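Local coordinates for protein tryptophan decarboxylase 1 (Oryza sativa subsp. japonica, PDB 6KHO) that catalyses the pyridoxal phosphate-dependent decarboxylation of tryptophan to tryptamine, and of 5-hydroxytryptophan to serotonin, in serotonin biosynthesis, at residues Ala268-Thr273 and Val295-Ala300; Pro52-Val57 and Gly91-Ala96. All coordinates share one frame; numbering follows the deposited sequence.

Contact 1: Ala268-Thr273 and Val295-Ala300. With PLP (pyridoxal-5'-phosphate), chain C.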
ATOM      1  N   ALA A 268      17.518 -13.163  -6.607  1.00 31.09           N
ATOM      2  CA  ALA A 268      17.376 -13.956  -7.821  1.00 31.64           C
ATOM      3  C   ALA A 268      15.989 -13.722  -8.399  1.00 35.20           C
ATOM      4  O   ALA A 268      15.008 -13.654  -7.652  1.00 35.23           O
ATOM      5  CB  ALA A 268      17.569 -15.446  -7.538  1.00 33.17           C
ATOM      6  N   THR A 269      15.897 -13.589  -9.721  1.00 34.14           N
ATOM      7  CA  THR A 269      14.620 -13.318 -10.376  1.00 32.52           C
ATOM      8  C   THR A 269      14.217 -14.489 -11.260  1.00 34.68           C
ATOM      9  O   THR A 269      15.012 -14.953 -12.088  1.00 35.08           O
ATOM     10  CB  THR A 269      14.681 -12.033 -11.215  1.00 32.29           C
ATOM     11  OG1 THR A 269      15.001 -10.927 -10.370  1.00 32.78           O
ATOM     12  CG2 THR A 269      13.311 -11.756 -11.890  1.00 34.08           C
ATOM     13  N   VAL A 270      12.982 -14.955 -11.091  1.00 30.49           N
ATOM     14  CA  VAL A 270      12.371 -15.929 -11.987  1.00 30.46           C
ATOM     15  C   VAL A 270      11.358 -15.170 -12.839  1.00 35.23           C
ATOM     16  O   VAL A 270      10.257 -14.840 -12.376  1.00 32.40           O
ATOM     17  CB  VAL A 270      11.720 -17.087 -11.224  1.00 32.89           C
ATOM     18  CG1 VAL A 270      11.027 -18.041 -12.198  1.00 31.44           C
ATOM     19  CG2 VAL A 270      12.769 -17.825 -10.402  1.00 34.25           C
ATOM     20  N   GLY A 271      11.723 -14.891 -14.093  1.00 33.99           N
ATOM     21  CA  GLY A 271      10.859 -14.136 -14.985  1.00 30.36           C
ATOM     22  C   GLY A 271      11.167 -12.649 -14.990  1.00 32.96           C
ATOM     23  O   GLY A 271      10.354 -11.831 -14.546  1.00 32.48           O
ATOM     24  N   THR A 272      12.331 -12.274 -15.508  1.00 32.28           N
ATOM     25  CA  THR A 272      12.728 -10.873 -15.459  1.00 31.37           C
ATOM     26  C   THR A 272      11.796 -10.017 -16.313  1.00 33.15           C
ATOM     27  O   THR A 272      11.158 -10.492 -17.252  1.00 30.59           O
ATOM     28  CB  THR A 272      14.162 -10.679 -15.962  1.00 34.43           C
ATOM     29  OG1 THR A 272      14.236 -11.092 -17.329  1.00 33.18           O
ATOM     30  CG2 THR A 272      15.172 -11.466 -15.112  1.00 33.83           C
ATOM     31  N   THR A 273      11.762  -8.722 -15.993  1.00 33.71           N
ATOM     32  CA  THR A 273      10.820  -7.813 -16.638  1.00 35.29           C
ATOM     33  C   THR A 273      11.148  -7.618 -18.114  1.00 39.46           C
ATOM     34  O   THR A 273      10.245  -7.573 -18.958  1.00 38.48           O
ATOM     35  CB  THR A 273      10.827  -6.469 -15.913  1.00 39.95           C
ATOM     36  OG1 THR A 273      10.429  -6.660 -14.546  1.00 47.36           O
ATOM     37  CG2 THR A 273       9.857  -5.506 -16.572  1.00 41.01           C
ATOM     38  N   VAL A 295      18.969 -14.915   0.664  1.00 25.54           N
ATOM     39  CA  VAL A 295      18.563 -15.086  -0.728  1.00 27.83           C
ATOM     40  C   VAL A 295      17.059 -14.856  -0.838  1.00 27.90           C
ATOM     41  O   VAL A 295      16.268 -15.598  -0.248  1.00 29.98           O
ATOM     42  CB  VAL A 295      18.921 -16.469  -1.278  1.00 27.90           C
ATOM     43  CG1 VAL A 295      18.418 -16.580  -2.706  1.00 29.66           C
ATOM     44  CG2 VAL A 295      20.442 -16.674  -1.247  1.00 30.68           C
ATOM     45  N   HIS A 296      16.668 -13.852  -1.613  1.00 28.37           N
ATOM     46  CA  HIS A 296      15.268 -13.616  -1.950  1.00 26.45           C
ATOM     47  C   HIS A 296      15.035 -13.924  -3.426  1.00 28.39           C
ATOM     48  O   HIS A 296      15.859 -13.570  -4.278  1.00 29.54           O
ATOM     49  CB  HIS A 296      14.869 -12.174  -1.649  1.00 29.29           C
ATOM     50  CG  HIS A 296      13.445 -11.866  -2.005  1.00 28.38           C
ATOM     51  ND1 HIS A 296      12.389 -12.227  -1.200  1.00 27.70           N
ATOM     52  CD2 HIS A 296      12.905 -11.263  -3.090  1.00 29.04           C
ATOM     53  CE1 HIS A 296      11.256 -11.840  -1.765  1.00 31.15           C
ATOM     54  NE2 HIS A 296      11.542 -11.257  -2.916  1.00 27.97           N
ATOM     55  N   VAL A 297      13.934 -14.616  -3.725  1.00 28.81           N
ATOM     56  CA  VAL A 297      13.518 -14.889  -5.099  1.00 27.08           C
ATOM     57  C   VAL A 297      12.376 -13.934  -5.462  1.00 31.77           C
ATOM     58  O   VAL A 297      11.319 -13.934  -4.816  1.00 28.30           O
ATOM     59  CB  VAL A 297      13.094 -16.355  -5.277  1.00 27.75           C
ATOM     60  CG1 VAL A 297      12.509 -16.576  -6.678  1.00 30.16           C
ATOM     61  CG2 VAL A 297      14.277 -17.299  -5.008  1.00 28.95           C
ATOM     62  N   ASP A 298      12.589 -13.116  -6.498  1.00 30.48           N
ATOM     63  CA  ASP A 298      11.549 -12.245  -7.059  1.00 29.54           C
ATOM     64  C   ASP A 298      10.905 -12.975  -8.226  1.00 32.77           C
ATOM     65  O   ASP A 298      11.527 -13.129  -9.286  1.00 30.69           O
ATOM     66  CB  ASP A 298      12.145 -10.915  -7.527  1.00 30.98           C
ATOM     67  CG  ASP A 298      11.120 -10.014  -8.252  1.00 34.85           C
ATOM     68  OD1 ASP A 298       9.896 -10.282  -8.206  1.00 32.18           O
ATOM     69  OD2 ASP A 298      11.548  -9.011  -8.863  1.00 37.10           O
ATOM     70  N   ALA A 299       9.667 -13.440  -8.033  1.00 28.28           N
ATOM     71  CA  ALA A 299       8.905 -14.104  -9.086  1.00 28.36           C
ATOM     72  C   ALA A 299       7.590 -13.379  -9.331  1.00 29.14           C
ATOM     73  O   ALA A 299       6.545 -14.001  -9.502  1.00 28.32           O
ATOM     74  CB  ALA A 299       8.649 -15.569  -8.752  1.00 28.00           C
ATOM     75  N   ALA A 300       7.658 -12.046  -9.367  1.00 29.99           N
ATOM     76  CA  ALA A 300       6.466 -11.202  -9.354  1.00 27.42           C
ATOM     77  C   ALA A 300       5.465 -11.601 -10.427  1.00 31.58           C
ATOM     78  O   ALA A 300       4.257 -11.677 -10.168  1.00 29.13           O
ATOM     79  CB  ALA A 300       6.873  -9.737  -9.536  1.00 31.20           C
TER
HETATM   80  N1  PLP C 601       9.788  -7.411 -10.253  1.00 37.10           N
HETATM   81  C2  PLP C 601       9.321  -8.082 -11.365  1.00 35.48           C
HETATM   82  C2A PLP C 601      10.033  -9.281 -11.911  1.00 32.79           C
HETATM   83  C3  PLP C 601       8.172  -7.642 -12.001  1.00 39.65           C
HETATM   84  O3  PLP C 601       7.711  -8.312 -13.102  1.00 42.08           O
HETATM   85  C4  PLP C 601       7.480  -6.538 -11.515  1.00 42.48           C
HETATM   86  C4A PLP C 601       6.064  -6.292 -11.950  1.00 39.02           C
HETATM   87  C5  PLP C 601       7.950  -5.862 -10.398  1.00 39.98           C
HETATM   88  C6  PLP C 601       9.112  -6.302  -9.769  1.00 39.06           C
HETATM   89  C5A PLP C 601       7.168  -4.655  -9.923  1.00 41.12           C
HETATM   90  O4P PLP C 601       7.535  -4.214  -8.638  1.00 40.92           O
HETATM   91  P   PLP C 601       6.497  -3.369  -7.716  1.00 42.61           P
HETATM   92  O1P PLP C 601       5.895  -2.235  -8.499  1.00 48.93           O
HETATM   93  O2P PLP C 601       7.276  -2.873  -6.524  1.00 41.05           O
HETATM   94  O3P PLP C 601       5.344  -4.238  -7.245  1.00 35.88           O
HETATM   95  O   HOH W   1      13.477  -8.502 -10.693  1.00 33.25           O
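With CG anti to the backbone N (chi1 174°) in D298, and OG1 anti to the carbonyl carbon (chi1 -60°) in T269, these two side chains stand side by side on one face of the parallel sheet. A water spans them, donating to D298 OD2 at 2.7 Å and pairing with T269 OG1. The same OD2 lies 2.8 Å from PLP N1. The other oxygen, OD1, accepts from A300 N in an Asx turn, which limits rotation of the carboxylate. A short carboxylate suits this place, one oxygen reaching the pyridine nitrogen, the other held by the backbone. A300 CB sits over a face of the pyridine ring, 3.5 Å from C2, where a methyl can lie close, as a larger side chain probably could not. Between the backbones, A268 N donates to H296 O, D298 N to A268 O (2.7 Å, 160°) and V270 N to D298 O. Just past the strand, V270 CG2 meets CG1 of V297, on the face away from D298, at 3.9 Å, and V281 of helix 281-289 adjoins both valines. Two parallel strands joined through that helix form a beta-alpha-beta unit, strand 294-298 supplying the aspartate facing the cofactor nitrogen, as in fold-type I PLP enzymes.

Contact 2: Pro52-Val57 and Gly91-Ala96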
ATOM      1  N   PRO A  52      -9.048   3.911 -28.493  1.00 35.16           N
ATOM      2  CA  PRO A  52      -7.598   3.806 -28.687  1.00 39.84           C
ATOM      3  C   PRO A  52      -6.937   3.411 -27.371  1.00 35.14           C
ATOM      4  O   PRO A  52      -7.249   3.971 -26.320  1.00 36.13           O
ATOM      5  CB  PRO A  52      -7.194   5.216 -29.135  1.00 35.58           C
ATOM      6  CG  PRO A  52      -8.287   6.109 -28.587  1.00 41.74           C
ATOM      7  CD  PRO A  52      -9.543   5.293 -28.643  1.00 39.15           C
ATOM      8  N   VAL A  53      -6.038   2.424 -27.429  1.00 37.95           N
ATOM      9  CA  VAL A  53      -5.384   1.957 -26.202  1.00 33.93           C
ATOM     10  C   VAL A  53      -4.686   3.112 -25.499  1.00 36.71           C
ATOM     11  O   VAL A  53      -4.866   3.328 -24.293  1.00 35.66           O
ATOM     12  CB  VAL A  53      -4.406   0.811 -26.500  1.00 36.63           C
ATOM     13  CG1 VAL A  53      -3.792   0.333 -25.189  1.00 35.83           C
ATOM     14  CG2 VAL A  53      -5.119  -0.330 -27.207  1.00 34.26           C
ATOM     15  N   LEU A  54      -3.878   3.876 -26.242  1.00 35.35           N
ATOM     16  CA  LEU A  54      -3.231   5.063 -25.692  1.00 36.55           C
ATOM     17  C   LEU A  54      -4.071   6.299 -25.981  1.00 39.00           C
ATOM     18  O   LEU A  54      -4.686   6.389 -27.042  1.00 38.62           O
ATOM     19  CB  LEU A  54      -1.837   5.255 -26.291  1.00 38.83           C
ATOM     20  CG  LEU A  54      -0.809   4.204 -25.879  1.00 37.17           C
ATOM     21  CD1 LEU A  54       0.359   4.213 -26.849  1.00 41.68           C
ATOM     22  CD2 LEU A  54      -0.343   4.464 -24.459  1.00 34.99           C
ATOM     23  N   PRO A  55      -4.112   7.261 -25.068  1.00 37.73           N
ATOM     24  CA  PRO A  55      -4.934   8.454 -25.277  1.00 40.05           C
ATOM     25  C   PRO A  55      -4.188   9.508 -26.085  1.00 43.95           C
ATOM     26  O   PRO A  55      -2.994   9.400 -26.377  1.00 42.29           O
ATOM     27  CB  PRO A  55      -5.197   8.945 -23.850  1.00 39.13           C
ATOM     28  CG  PRO A  55      -3.942   8.565 -23.120  1.00 35.33           C
ATOM     29  CD  PRO A  55      -3.464   7.268 -23.744  1.00 39.01           C
ATOM     30  N   ASN A  56      -4.932  10.556 -26.423  1.00 45.99           N
ATOM     31  CA  ASN A  56      -4.437  11.684 -27.197  1.00 48.35           C
ATOM     32  C   ASN A  56      -4.703  12.978 -26.423  1.00 45.17           C
ATOM     33  O   ASN A  56      -5.503  13.821 -26.826  1.00 49.61           O
ATOM     34  CB  ASN A  56      -5.102  11.706 -28.575  1.00 51.81           C
ATOM     35  CG  ASN A  56      -4.453  12.693 -29.516  1.00 57.22           C
ATOM     36  OD1 ASN A  56      -3.228  12.730 -29.645  1.00 60.71           O
ATOM     37  ND2 ASN A  56      -5.270  13.496 -30.185  1.00 56.21           N
ATOM     38  N   VAL A  57      -4.036  13.123 -25.283  1.00 38.29           N
ATOM     39  CA  VAL A  57      -4.177  14.300 -24.439  1.00 41.50           C
ATOM     40  C   VAL A  57      -2.789  14.870 -24.187  1.00 43.10           C
ATOM     41  O   VAL A  57      -1.775  14.179 -24.308  1.00 45.44           O
ATOM     42  CB  VAL A  57      -4.884  14.000 -23.093  1.00 41.70           C
ATOM     43  CG1 VAL A  57      -6.288  13.437 -23.316  1.00 40.34           C
ATOM     44  CG2 VAL A  57      -4.048  13.024 -22.261  1.00 39.16           C
ATOM     45  N   GLY A  91      -8.696  10.218 -21.233  1.00 37.14           N
ATOM     46  CA  GLY A  91      -7.291  10.427 -20.950  1.00 36.88           C
ATOM     47  C   GLY A  91      -6.582   9.229 -20.356  1.00 35.98           C
ATOM     48  O   GLY A  91      -5.419   9.353 -19.953  1.00 37.11           O
ATOM     49  N   MET A  92      -7.239   8.075 -20.296  1.00 36.59           N
ATOM     50  CA  MET A  92      -6.656   6.851 -19.762  1.00 36.58           C
ATOM     51  C   MET A  92      -5.877   6.093 -20.821  1.00 36.57           C
ATOM     52  O   MET A  92      -6.237   6.090 -21.999  1.00 35.41           O
ATOM     53  CB  MET A  92      -7.745   5.909 -19.254  1.00 34.92           C
ATOM     54  CG  MET A  92      -8.269   6.161 -17.882  1.00 39.32           C
ATOM     55  SD  MET A  92      -9.764   5.143 -17.752  1.00 54.28           S
ATOM     56  CE  MET A  92      -9.104   3.495 -18.006  1.00 42.77           C
ATOM     57  N   THR A  93      -4.834   5.394 -20.374  1.00 32.41           N
ATOM     58  CA  THR A  93      -4.288   4.258 -21.104  1.00 34.15           C
ATOM     59  C   THR A  93      -5.051   3.011 -20.663  1.00 34.64           C
ATOM     60  O   THR A  93      -5.167   2.751 -19.461  1.00 33.20           O
ATOM     61  CB  THR A  93      -2.794   4.114 -20.814  1.00 33.88           C
ATOM     62  OG1 THR A  93      -2.112   5.262 -21.324  1.00 35.91           O
ATOM     63  CG2 THR A  93      -2.226   2.831 -21.413  1.00 30.23           C
ATOM     64  N   HIS A  94      -5.570   2.244 -21.617  1.00 31.09           N
ATOM     65  CA  HIS A  94      -6.513   1.176 -21.269  1.00 32.96           C
ATOM     66  C   HIS A  94      -5.767  -0.135 -21.041  1.00 31.00           C
ATOM     67  O   HIS A  94      -5.609  -0.965 -21.939  1.00 29.97           O
ATOM     68  CB  HIS A  94      -7.596   1.066 -22.329  1.00 34.87           C
ATOM     69  CG  HIS A  94      -8.445   2.298 -22.405  1.00 34.69           C
ATOM     70  ND1 HIS A  94      -9.365   2.626 -21.428  1.00 32.11           N
ATOM     71  CD2 HIS A  94      -8.462   3.317 -23.300  1.00 34.00           C
ATOM     72  CE1 HIS A  94      -9.933   3.781 -21.737  1.00 39.18           C
ATOM     73  NE2 HIS A  94      -9.399   4.224 -22.864  1.00 34.42           N
ATOM     74  N   TRP A  95      -5.325  -0.321 -19.795  1.00 28.85           N
ATOM     75  CA  TRP A  95      -4.726  -1.591 -19.393  1.00 30.95           C
ATOM     76  C   TRP A  95      -5.671  -2.766 -19.624  1.00 30.39           C
ATOM     77  O   TRP A  95      -5.215  -3.877 -19.910  1.00 30.65           O
ATOM     78  CB  TRP A  95      -4.317  -1.521 -17.922  1.00 32.68           C
ATOM     79  CG  TRP A  95      -3.065  -0.758 -17.703  1.00 31.29           C
ATOM     80  CD1 TRP A  95      -2.909   0.593 -17.752  1.00 31.44           C
ATOM     81  CD2 TRP A  95      -1.772  -1.303 -17.399  1.00 30.31           C
ATOM     82  NE1 TRP A  95      -1.598   0.926 -17.502  1.00 31.96           N
ATOM     83  CE2 TRP A  95      -0.881  -0.218 -17.276  1.00 32.10           C
ATOM     84  CE3 TRP A  95      -1.287  -2.600 -17.207  1.00 32.15           C
ATOM     85  CZ2 TRP A  95       0.475  -0.391 -16.977  1.00 31.74           C
ATOM     86  CZ3 TRP A  95       0.064  -2.769 -16.915  1.00 30.03           C
ATOM     87  CH2 TRP A  95       0.927  -1.672 -16.813  1.00 31.26           C
ATOM     88  N   ALA A  96      -6.988  -2.537 -19.528  1.00 30.12           N
ATOM     89  CA  ALA A  96      -7.963  -3.602 -19.717  1.00 31.17           C
ATOM     90  C   ALA A  96      -8.213  -3.924 -21.184  1.00 31.46           C
ATOM     91  O   ALA A  96      -8.900  -4.909 -21.475  1.00 32.29           O
ATOM     92  CB  ALA A  96      -9.302  -3.232 -19.051  1.00 29.90           C
TER
HETATM   93  O   HOH W   2      -7.184   6.192 -24.588  1.00 41.47           O
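V53 and H94 join two irregular, oppositely running segments through one backbone hydrogen bond, H94 N to V53 O (3.0 Å, 161°), while T93 CA adds a CH...O contact to the same oxygen. H94 is also the centre of an inverse gamma turn. Its ring turns an edge to the neighbouring carbonyl: CD2 lies 3.3 Å from P52 O, close to the ring plane, and ND1 is hydrogen-bonded to the hydroxyl of Y44 on helix 27-47. An imidazole suits the place because ND1 can bond to Y44 while the CD2 edge lies against a carbonyl oxygen. A water donates to P52 O and to M92 O, satisfying two carbonyls, one from each segment, that point toward each other across it. The contact thus fastens the loop after the N-terminal helix 27-47 to the loop after helix 77-88, at the homodimer interface of this group II decarboxylase. T93 OG1, anti to its carbonyl carbon (chi1 -65°), bonds to Q130 O of the second subunit and lies 3.4 Å from P55 CD; beside it, L54 CD2 comes within 3.9 Å of T93 CG2. P55 lays its ring across T93 and along the G91-M92 backbone, with CG 3.6 Å from G91 O, and also packs on P133 of the second subunit. At P55 an alanine, lacking CG and CD, would probably open a gap beside T93 and the G91-M92 backbone and let the chain turn more freely. Farther along, V57 CG1 lies 4.0 Å from G91 CA, the glycine letting it approach the backbone itself.

Contact 1 lies within the large mixed sheet at the cofactor, whereas contact 2 is peripheral, away from the annotated sites; their centres are 30 Å apart and their nearest atoms about 10 Å apart, without touching. Along the chain they follow in series, 52-57 and 91-96 being paired before 268-273 begins. The dimer relates them indirectly. Segment 91-96 meets the second subunit, and the PLP beside D298 is hydrogen-bonded to G381 N of that subunit, so the second subunit touches contact 2 directly but reaches contact 1 through the cofactor. The chain leaving A96 soon reaches F104, a residue of the PLP pocket that also binds serotonin, which makes contact 2 a sequence neighbour of the pocket.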